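Tyrosine specific protein phosphatase (Trypanosoma cruzi, PDB 4AZ1) probably removes phosphate from phosphorylated tyrosine side chains of other proteins. Local coordinates at residues Ile54-Ala59 with Arg265-Met270; Thr73-Asn78 with Phe104-Tyr109; Lys159-Glu164 with Arg172-Gln177. One frame throughout, in Å; residues are numbered along the deposited sequence. Where two conformers were deposited one is given.

Contact 2 is fully buried, whereas contacts 1 and 3 are only partly so and lie on opposite sides of the chain's centre, about 31 Å apart between their own centres. Their chemistry follows this placing. Contact 2 packs apolar side chains against a helix, contact 1 joins two loops through an asparagine and a water, and contact 3 covers tyrosine faces with the long chains of basic residues. Contacts 1 and 2 meet at N78, whose side-chain amide probably bonds I54 and R267; residues 54-59 and 73-78 both come from the chain between helix 40-44 and strand 79-82. Contacts 2 and 3 meet where L176 of the hairpin rests on L105, L108 and Y109 of helix 101-110.

Contact 1: Ile54-Ala59 with Arg265-Met270; sequences ILANEA and RQRFGM
N57 reaches across to the backbone of F268, and this polar junction carries the contact. N57 holds CG anti to its own carbonyl carbon (chi1 -54°), and the amide beyond it meets the type II turn R267-M270. There the amide N of F268 donates to N57 OD1 over 2.9 Å, nearly straight at 170° but tilted somewhat out of the carbonyl plane. A second, indirect link is made by a water that donates to L55 O at 3.0 Å and to F268 O at 2.7 Å; it sits in the plane of the F268 ring, at its edge.

Carbon atoms add a little packing against polar groups: A56 CB lies at the edge of the R267 guanidinium, 3.8 Å from NH1, and F268 CB is 3.7 Å from N57 OD1.

The guanidinium itself is gripped elsewhere: NH1 by N78 and N80, NE and NH2 by the carbonyls of G229 and A228, which belong to the HCSAGIGR signature, the phosphate-binding loop of this family. The contact thus joins the loop between helix 40-44 and strand 79-82 to the end of helix 255-266, with Q266 and R267 leaning on I82 of that strand and R267 also on A92 of strand 90-93.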
loop_
_atom_site.group_PDB
_atom_site.type_symbol
_atom_site.label_atom_id
_atom_site.label_comp_id
_atom_site.label_asym_id
_atom_site.label_seq_id
_atom_site.Cartn_x
_atom_site.Cartn_y
_atom_site.Cartn_z
ATOM N N ILE A 54 15.624 1.284 12.442
ATOM C CA ILE A 54 14.621 1.827 13.347
ATOM C C ILE A 54 13.534 0.781 13.448
ATOM O O ILE A 54 12.677 0.673 12.561
ATOM C CB ILE A 54 14.024 3.161 12.865
ATOM C CG1 ILE A 54 15.135 4.152 12.496
ATOM C CG2 ILE A 54 13.103 3.727 13.945
ATOM C CD1 ILE A 54 15.672 4.968 13.655
ATOM N N LEU A 55 13.573 0.018 14.535
ATOM C CA LEU A 55 12.715 -1.150 14.691
ATOM C C LEU A 55 11.766 -0.971 15.870
ATOM O O LEU A 55 12.085 -0.262 16.826
ATOM C CB LEU A 55 13.573 -2.396 14.909
ATOM C CG LEU A 55 14.637 -2.698 13.854
ATOM C CD1 LEU A 55 15.436 -3.934 14.246
ATOM C CD2 LEU A 55 14.011 -2.881 12.476
ATOM N N ALA A 56 10.603 -1.615 15.797
ATOM C CA ALA A 56 9.599 -1.546 16.868
ATOM C C ALA A 56 9.806 -2.658 17.899
ATOM O O ALA A 56 9.911 -3.823 17.517
ATOM C CB ALA A 56 8.202 -1.655 16.261
ATOM N N ASN A 57 9.844 -2.312 19.191
ATOM C CA ASN A 57 9.959 -3.325 20.254
ATOM C C ASN A 57 8.857 -4.369 20.183
ATOM O O ASN A 57 7.690 -4.025 20.000
ATOM C CB ASN A 57 9.906 -2.699 21.655
ATOM C CG ASN A 57 10.919 -1.593 21.847
ATOM O OD1 ASN A 57 11.138 -0.765 20.960
ATOM N ND2 ASN A 57 11.538 -1.567 23.017
ATOM N N GLU A 58 9.227 -5.636 20.355
ATOM C CA GLU A 58 8.273 -6.734 20.297
ATOM C C GLU A 58 7.217 -6.628 21.395
ATOM O O GLU A 58 6.026 -6.810 21.145
ATOM C CB GLU A 58 9.019 -8.065 20.440
ATOM C CG GLU A 58 8.171 -9.293 20.169
ATOM C CD GLU A 58 7.708 -9.366 18.724
ATOM O OE1 GLU A 58 8.470 -8.930 17.830
ATOM O OE2 GLU A 58 6.586 -9.866 18.480
ATOM N N ALA A 59 7.663 -6.327 22.611
ATOM C CA ALA A 59 6.791 -6.343 23.787
ATOM C C ALA A 59 5.590 -5.408 23.680
ATOM O O ALA A 59 4.539 -5.684 24.253
ATOM C CB ALA A 59 7.592 -6.015 25.032
ATOM N N ARG A 265 11.263 3.094 26.986
ATOM C CA ARG A 265 11.131 1.685 27.353
ATOM C C ARG A 265 10.082 1.006 26.487
ATOM O O ARG A 265 10.055 -0.221 26.380
ATOM C CB ARG A 265 10.737 1.521 28.828
ATOM C CG ARG A 265 11.834 1.821 29.834
ATOM C CD ARG A 265 11.390 1.467 31.265
ATOM N NE ARG A 265 10.467 2.452 31.841
ATOM C CZ ARG A 265 10.849 3.530 32.531
ATOM N NH1 ARG A 265 12.139 3.784 32.738
ATOM N NH2 ARG A 265 9.938 4.361 33.019
ATOM N N GLN A 266 9.207 1.801 25.882
ATOM C CA GLN A 266 8.088 1.232 25.134
ATOM C C GLN A 266 8.315 1.293 23.624
ATOM O O GLN A 266 7.708 0.544 22.864
ATOM C CB GLN A 266 6.789 1.945 25.517
ATOM C CG GLN A 266 6.366 1.763 26.973
ATOM C CD GLN A 266 5.159 2.617 27.315
ATOM O OE1 GLN A 266 4.029 2.294 26.946
ATOM N NE2 GLN A 266 5.396 3.728 28.007
ATOM N N ARG A 267 9.188 2.201 23.197
ATOM C CA ARG A 267 9.620 2.270 21.798
ATOM C C ARG A 267 11.041 2.822 21.765
ATOM O O ARG A 267 11.265 4.007 22.017
ATOM C CB ARG A 267 8.691 3.165 20.964
ATOM C CG ARG A 267 9.077 3.267 19.475
ATOM C CD ARG A 267 7.926 3.845 18.649
ATOM N NE ARG A 267 8.302 4.189 17.272
ATOM C CZ ARG A 267 8.250 3.354 16.234
ATOM N NH1 ARG A 267 7.860 2.092 16.411
ATOM N NH2 ARG A 267 8.607 3.778 15.020
ATOM N N PHE A 268 11.996 1.951 21.459
ATOM C CA PHE A 268 13.410 2.306 21.517
ATOM C C PHE A 268 13.724 3.593 20.760
ATOM O O PHE A 268 13.354 3.742 19.594
ATOM C CB PHE A 268 14.257 1.170 20.947
ATOM C CG PHE A 268 15.723 1.389 21.108
ATOM C CD1 PHE A 268 16.358 1.025 22.288
ATOM C CD2 PHE A 268 16.471 1.982 20.088
ATOM C CE1 PHE A 268 17.720 1.236 22.457
ATOM C CE2 PHE A 268 17.834 2.206 20.252
ATOM C CZ PHE A 268 18.458 1.832 21.442
ATOM N N GLY A 269 14.390 4.527 21.432
ATOM C CA GLY A 269 14.911 5.701 20.750
ATOM C C GLY A 269 13.977 6.894 20.709
ATOM O O GLY A 269 14.314 7.902 20.078
ATOM N N MET A 270 12.829 6.799 21.387
ATOM C CA MET A 270 11.860 7.904 21.418
ATOM C C MET A 270 12.526 9.230 21.813
ATOM O O MET A 270 13.324 9.289 22.781
ATOM C CB MET A 270 10.681 7.605 22.363
ATOM C CG MET A 270 9.624 6.656 21.801
ATOM S SD MET A 270 8.650 7.311 20.431
ATOM C CE MET A 270 7.196 7.905 21.298
HETATM O O HOH W 1 13.584 2.236 17.423
#

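Contact 2: Thr73-Asn78 with Phe104-Tyr109; sequences TPYYIN and FLAMLY. With FMT (formic acid), chain H.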
loop_
_atom_site.group_PDB
_atom_site.type_symbol
_atom_site.label_atom_id
_atom_site.label_comp_id
_atom_site.label_asym_id
_atom_site.label_seq_id
_atom_site.Cartn_x
_atom_site.Cartn_y
_atom_site.Cartn_z
ATOM N N THR A 73 -2.661 -11.243 13.923
ATOM C CA THR A 73 -2.764 -9.969 13.211
ATOM C C THR A 73 -2.012 -10.073 11.888
ATOM O O THR A 73 -0.788 -10.214 11.869
ATOM C CB THR A 73 -2.233 -8.757 14.006
ATOM O OG1 THR A 73 -2.963 -8.617 15.230
ATOM C CG2 THR A 73 -2.420 -7.494 13.183
ATOM N N PRO A 74 -2.753 -10.004 10.775
ATOM C CA PRO A 74 -2.244 -10.208 9.415
ATOM C C PRO A 74 -1.613 -8.964 8.788
ATOM O O PRO A 74 -1.388 -8.943 7.573
ATOM C CB PRO A 74 -3.507 -10.587 8.638
ATOM C CG PRO A 74 -4.596 -9.827 9.332
ATOM C CD PRO A 74 -4.213 -9.783 10.793
ATOM N N TYR A 75 -1.315 -7.947 9.579
ATOM C CA TYR A 75 -0.617 -6.807 9.015
ATOM C C TYR A 75 0.443 -6.278 9.956
ATOM O O TYR A 75 0.426 -6.538 11.160
ATOM C CB TYR A 75 -1.588 -5.701 8.607
ATOM C CG TYR A 75 -2.574 -5.342 9.681
ATOM C CD1 TYR A 75 -2.188 -4.581 10.767
ATOM C CD2 TYR A 75 -3.894 -5.764 9.606
ATOM C CE1 TYR A 75 -3.077 -4.247 11.748
ATOM C CE2 TYR A 75 -4.797 -5.435 10.590
ATOM C CZ TYR A 75 -4.380 -4.673 11.660
ATOM O OH TYR A 75 -5.263 -4.332 12.656
ATOM N N TYR A 76 1.365 -5.523 9.387
ATOM C CA TYR A 76 2.495 -5.013 10.134
ATOM C C TYR A 76 2.594 -3.514 9.950
ATOM O O TYR A 76 2.625 -3.003 8.817
ATOM C CB TYR A 76 3.802 -5.692 9.698
ATOM C CG TYR A 76 5.051 -5.014 10.235
ATOM C CD1 TYR A 76 5.554 -5.339 11.486
ATOM C CD2 TYR A 76 5.736 -4.066 9.481
ATOM C CE1 TYR A 76 6.688 -4.728 11.979
ATOM C CE2 TYR A 76 6.880 -3.452 9.970
ATOM C CZ TYR A 76 7.346 -3.790 11.218
ATOM O OH TYR A 76 8.476 -3.187 11.709
ATOM N N ILE A 77 2.611 -2.808 11.073
ATOM C CA ILE A 77 3.083 -1.453 11.077
ATOM C C ILE A 77 4.297 -1.429 12.009
ATOM O O ILE A 77 4.328 -2.133 13.030
ATOM C CB ILE A 77 1.988 -0.449 11.483
ATOM C CG1 ILE A 77 1.703 -0.514 12.980
ATOM C CG2 ILE A 77 0.697 -0.695 10.657
ATOM C CD1 ILE A 77 1.119 0.784 13.540
ATOM N N ASN A 78 5.324 -0.679 11.625
ATOM C CA ASN A 78 6.470 -0.463 12.506
ATOM C C ASN A 78 6.010 0.528 13.576
ATOM O O ASN A 78 6.183 1.744 13.424
ATOM C CB ASN A 78 7.634 0.102 11.689
ATOM C CG ASN A 78 8.905 0.273 12.491
ATOM O OD1 ASN A 78 8.882 0.660 13.660
ATOM N ND2 ASN A 78 10.035 0.010 11.846
ATOM N N PHE A 104 -1.316 -0.288 7.028
ATOM C CA PHE A 104 -1.545 0.864 7.889
ATOM C C PHE A 104 -3.041 1.181 7.901
ATOM O O PHE A 104 -3.651 1.340 8.969
ATOM C CB PHE A 104 -0.725 2.045 7.375
ATOM C CG PHE A 104 -0.867 3.311 8.191
ATOM C CD1 PHE A 104 -0.329 3.401 9.469
ATOM C CD2 PHE A 104 -1.510 4.421 7.661
ATOM C CE1 PHE A 104 -0.443 4.582 10.206
ATOM C CE2 PHE A 104 -1.633 5.604 8.396
ATOM C CZ PHE A 104 -1.098 5.684 9.661
ATOM N N LEU A 105 -3.635 1.242 6.714
ATOM C CA LEU A 105 -5.056 1.571 6.591
ATOM C C LEU A 105 -5.927 0.489 7.218
ATOM O O LEU A 105 -6.963 0.781 7.841
ATOM C CB LEU A 105 -5.444 1.788 5.121
ATOM C CG LEU A 105 -4.737 2.953 4.412
ATOM C CD1 LEU A 105 -5.262 3.171 2.978
ATOM C CD2 LEU A 105 -4.839 4.234 5.204
ATOM N N ALA A 106 -5.513 -0.764 7.045
ATOM C CA ALA A 106 -6.256 -1.882 7.616
ATOM C C ALA A 106 -6.257 -1.791 9.137
ATOM O O ALA A 106 -7.261 -2.103 9.793
ATOM C CB ALA A 106 -5.656 -3.207 7.176
ATOM N N MET A 107 -5.114 -1.392 9.690
ATOM C CA MET A 107 -4.985 -1.181 11.125
ATOM C C MET A 107 -5.948 -0.099 11.578
ATOM O O MET A 107 -6.692 -0.306 12.534
ATOM C CB MET A 107 -3.551 -0.792 11.495
ATOM C CG MET A 107 -3.331 -0.574 12.992
ATOM S SD MET A 107 -3.664 1.131 13.533
ATOM C CE MET A 107 -2.606 2.029 12.381
ATOM N N LEU A 108 -5.937 1.045 10.887
ATOM C CA LEU A 108 -6.824 2.150 11.237
ATOM C C LEU A 108 -8.257 1.663 11.244
ATOM O O LEU A 108 -9.053 2.025 12.120
ATOM C CB LEU A 108 -6.703 3.282 10.222
ATOM C CG LEU A 108 -5.388 4.039 10.198
ATOM C CD1 LEU A 108 -5.472 5.167 9.178
ATOM C CD2 LEU A 108 -5.121 4.571 11.609
ATOM N N TYR A 109 -8.573 0.823 10.263
ATOM C CA TYR A 109 -9.931 0.362 10.069
ATOM C C TYR A 109 -10.353 -0.657 11.117
ATOM O O TYR A 109 -11.412 -0.520 11.725
ATOM C CB TYR A 109 -10.105 -0.230 8.667
ATOM C CG TYR A 109 -11.527 -0.641 8.403
ATOM C CD1 TYR A 109 -12.484 0.303 8.032
ATOM C CD2 TYR A 109 -11.930 -1.963 8.551
ATOM C CE1 TYR A 109 -13.800 -0.066 7.806
ATOM C CE2 TYR A 109 -13.249 -2.341 8.322
ATOM C CZ TYR A 109 -14.173 -1.388 7.949
ATOM O OH TYR A 109 -15.480 -1.755 7.724
HETATM C C FMT H . 3.730 1.991 9.413
HETATM O O1 FMT H . 4.474 1.006 9.527
HETATM O O2 FMT H . 3.353 2.722 10.342
#
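The Y75 ring, in one of its two deposited conformers, lies against the helix at M107 and A106. M107 N stands 3.9 Å above the plane on that face, offset toward the rim, with A106 C beside it. On the opposite face CG2 of the poorly ordered T73 sits over the ring centre. The ring atom CE1 comes within 3.5 Å of M107 CB, the two side chains crossing at about a right angle, while CD2 touches A106 CB at 3.9 Å. The Y75 side chain leaves the backbone toward the helix, with CG between the backbone N and the carbonyl carbon (chi1 50°).

The other flat group, F104, takes I77 CG2 at its edge, 4.4 Å from CD1, and has Y133 edge-to-face with it elsewhere. Helix 101-110, which carries F104, A106 and M107, forms the link of a beta-alpha-beta crossover from strand 90-93 to the parallel strand 115-118, with strand 222-225 between them in the sheet. Residues 73-78 run past this helix just before the outermost strand 79-82.

I77 fills the angle between helix and sheet. Its CG2 lies 3.9 Å from F104 CA, its CD1 meets M107 CE at 4.1 Å, the methionine chain being bent at chi2 and chi3, and V91 and C93 pack on it from the sheet. Beside it a formic acid, probably from the crystallisation liquor, accepts a hydrogen bond at O1 from N78 N (2.8 Å); the molecule is also hydrogen-bonded to Q94 NE2.

Contact 3: Lys159-Glu164 with Arg172-Gln177; sequences KAYEVE and RYLILQ
K159 lays its extended chain over one face of the Y173 ring. CE stands over the ring centre, 3.7 Å from the Y173 centroid and 11° off the normal, in a CH-pi contact. NZ goes past the middle toward the CD1-CE1 side, where it makes an off-centre cation-pi interaction at 4.2 Å from the same centroid. At the rim, in the ring plane, lie A160 O, 3.5 Å from Y173 CD2, and the carbon E162 CG. E162 OE1 lies 3.2 Å from Y173 OH.

A second basic chain repeats the theme. R172 CG sits over the centre of the Y161 ring, 3.7 Å from its centroid and 5° off the normal. The guanidinium is turned 86° to that ring and presents its edge to CE2, while its charged end is engaged by Q188, Q190 and W134. Y161 OH bonds to P135 O and has L174 CD2 at 3.7 Å.

One water spans the backbones, donating to K159 O at 2.6 Å and to Y173 O at 2.8 Å. It sits where the two strands part: Y173 pairs through its backbone with D156 and R171 with E162, and between these pairs the first strand departs from regular pairing. This is a beta hairpin, strands 151-164 and 169-177 of the mixed phosphatase sheet, whose first strand is interrupted by a bulge or short loop where the Y161-R172 and K159-Y173 pairs join the two strands.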
loop_
_atom_site.group_PDB
_atom_site.type_symbol
_atom_site.label_atom_id
_atom_site.label_comp_id
_atom_site.label_asym_id
_atom_site.label_seq_id
_atom_site.Cartn_x
_atom_site.Cartn_y
_atom_site.Cartn_z
ATOM N N LYS A 159 -17.892 17.091 4.991
ATOM C CA LYS A 159 -16.908 17.800 5.790
ATOM C C LYS A 159 -15.603 17.950 5.009
ATOM O O LYS A 159 -14.813 17.011 4.937
ATOM C CB LYS A 159 -16.674 17.037 7.095
ATOM C CG LYS A 159 -16.269 17.895 8.273
ATOM C CD LYS A 159 -16.316 17.085 9.560
ATOM C CE LYS A 159 -15.855 17.914 10.746
ATOM N NZ LYS A 159 -15.770 17.094 11.984
ATOM N N ALA A 160 -15.374 19.134 4.441
ATOM C CA ALA A 160 -14.201 19.388 3.592
ATOM C C ALA A 160 -12.867 19.487 4.350
ATOM O O ALA A 160 -12.838 19.748 5.563
ATOM C CB ALA A 160 -14.421 20.638 2.755
ATOM N N TYR A 161 -11.766 19.286 3.625
ATOM C CA TYR A 161 -10.426 19.439 4.194
ATOM C C TYR A 161 -10.279 20.859 4.724
ATOM O O TYR A 161 -10.740 21.801 4.082
ATOM C CB TYR A 161 -9.359 19.251 3.118
ATOM C CG TYR A 161 -9.047 17.829 2.696
ATOM C CD1 TYR A 161 -9.756 16.742 3.199
ATOM C CD2 TYR A 161 -8.033 17.582 1.772
ATOM C CE1 TYR A 161 -9.454 15.438 2.793
ATOM C CE2 TYR A 161 -7.723 16.291 1.356
ATOM C CZ TYR A 161 -8.439 15.224 1.867
ATOM O OH TYR A 161 -8.129 13.943 1.454
ATOM N N GLU A 162 -9.637 21.025 5.879
ATOM C CA GLU A 162 -9.408 22.370 6.423
ATOM C C GLU A 162 -7.920 22.709 6.410
ATOM O O GLU A 162 -7.092 21.901 6.827
ATOM C CB GLU A 162 -9.965 22.483 7.845
ATOM C CG GLU A 162 -11.462 22.190 7.942
ATOM C CD GLU A 162 -11.958 22.150 9.380
ATOM O OE1 GLU A 162 -11.140 22.393 10.294
ATOM O OE2 GLU A 162 -13.161 21.875 9.594
ATOM N N VAL A 163 -7.578 23.895 5.915
ATOM C CA VAL A 163 -6.183 24.309 5.880
ATOM C C VAL A 163 -6.013 25.535 6.755
ATOM O O VAL A 163 -6.693 26.543 6.557
ATOM C CB VAL A 163 -5.713 24.644 4.458
ATOM C CG1 VAL A 163 -4.201 24.851 4.451
ATOM C CG2 VAL A 163 -6.095 23.525 3.493
ATOM N N GLU A 164 -5.117 25.437 7.734
ATOM C CA GLU A 164 -4.847 26.554 8.641
ATOM C C GLU A 164 -3.448 27.078 8.316
ATOM O O GLU A 164 -2.446 26.468 8.712
ATOM C CB GLU A 164 -4.912 26.087 10.103
ATOM C CG GLU A 164 -6.129 25.241 10.459
ATOM C CD GLU A 164 -7.428 26.032 10.433
ATOM O OE1 GLU A 164 -7.372 27.277 10.554
ATOM O OE2 GLU A 164 -8.504 25.405 10.294
ATOM N N ARG A 172 -7.890 16.640 7.584
ATOM C CA ARG A 172 -8.564 15.849 6.564
ATOM C C ARG A 172 -9.552 14.920 7.253
ATOM O O ARG A 172 -9.180 14.157 8.149
ATOM C CB ARG A 172 -7.537 15.043 5.752
ATOM C CG ARG A 172 -6.460 15.910 5.080
ATOM C CD ARG A 172 -5.507 15.092 4.213
ATOM N NE ARG A 172 -4.603 15.962 3.466
ATOM C CZ ARG A 172 -3.365 16.289 3.847
ATOM N NH1 ARG A 172 -2.854 15.814 4.975
ATOM N NH2 ARG A 172 -2.637 17.097 3.088
ATOM N N TYR A 173 -10.815 15.018 6.866
ATOM C CA TYR A 173 -11.850 14.168 7.440
ATOM C C TYR A 173 -12.113 13.068 6.422
ATOM O O TYR A 173 -12.501 13.327 5.275
ATOM C CB TYR A 173 -13.116 14.994 7.786
ATOM C CG TYR A 173 -12.764 16.164 8.685
ATOM C CD1 TYR A 173 -12.601 15.988 10.061
ATOM C CD2 TYR A 173 -12.538 17.429 8.156
ATOM C CE1 TYR A 173 -12.239 17.049 10.885
ATOM C CE2 TYR A 173 -12.189 18.492 8.968
ATOM C CZ TYR A 173 -12.036 18.295 10.331
ATOM O OH TYR A 173 -11.685 19.348 11.142
ATOM N N LEU A 174 -11.880 11.838 6.852
ATOM C CA LEU A 174 -11.753 10.723 5.935
ATOM C C LEU A 174 -12.721 9.593 6.281
ATOM O O LEU A 174 -13.191 9.472 7.421
ATOM C CB LEU A 174 -10.295 10.225 5.949
ATOM C CG LEU A 174 -9.272 11.255 5.446
ATOM C CD1 LEU A 174 -7.840 10.873 5.817
ATOM C CD2 LEU A 174 -9.398 11.439 3.923
ATOM N N ILE A 175 -13.035 8.780 5.282
ATOM C CA ILE A 175 -13.865 7.606 5.497
ATOM C C ILE A 175 -13.158 6.373 4.944
ATOM O O ILE A 175 -12.838 6.313 3.748
ATOM C CB ILE A 175 -15.267 7.777 4.848
ATOM C CG1 ILE A 175 -15.978 9.009 5.428
ATOM C CG2 ILE A 175 -16.110 6.547 5.080
ATOM C CD1 ILE A 175 -17.363 9.286 4.809
ATOM N N LEU A 176 -12.885 5.405 5.816
ATOM C CA LEU A 176 -12.314 4.130 5.390
ATOM C C LEU A 176 -13.426 3.120 5.212
ATOM O O LEU A 176 -14.319 3.021 6.070
ATOM C CB LEU A 176 -11.324 3.609 6.430
ATOM C CG LEU A 176 -9.880 4.061 6.249
ATOM C CD1 LEU A 176 -9.043 3.720 7.482
ATOM C CD2 LEU A 176 -9.318 3.390 5.016
ATOM N N GLN A 177 -13.386 2.373 4.107
ATOM C CA GLN A 177 -14.383 1.342 3.883
ATOM C C GLN A 177 -13.814 0.069 3.240
ATOM O O GLN A 177 -12.933 0.140 2.374
ATOM C CB GLN A 177 -15.531 1.891 3.028
ATOM C CG GLN A 177 -16.825 1.101 3.204
ATOM C CD GLN A 177 -17.977 1.658 2.377
ATOM O OE1 GLN A 177 -17.846 2.701 1.729
ATOM N NE2 GLN A 177 -19.110 0.961 2.394
HETATM O O HOH W 2 -12.498 15.966 4.455
#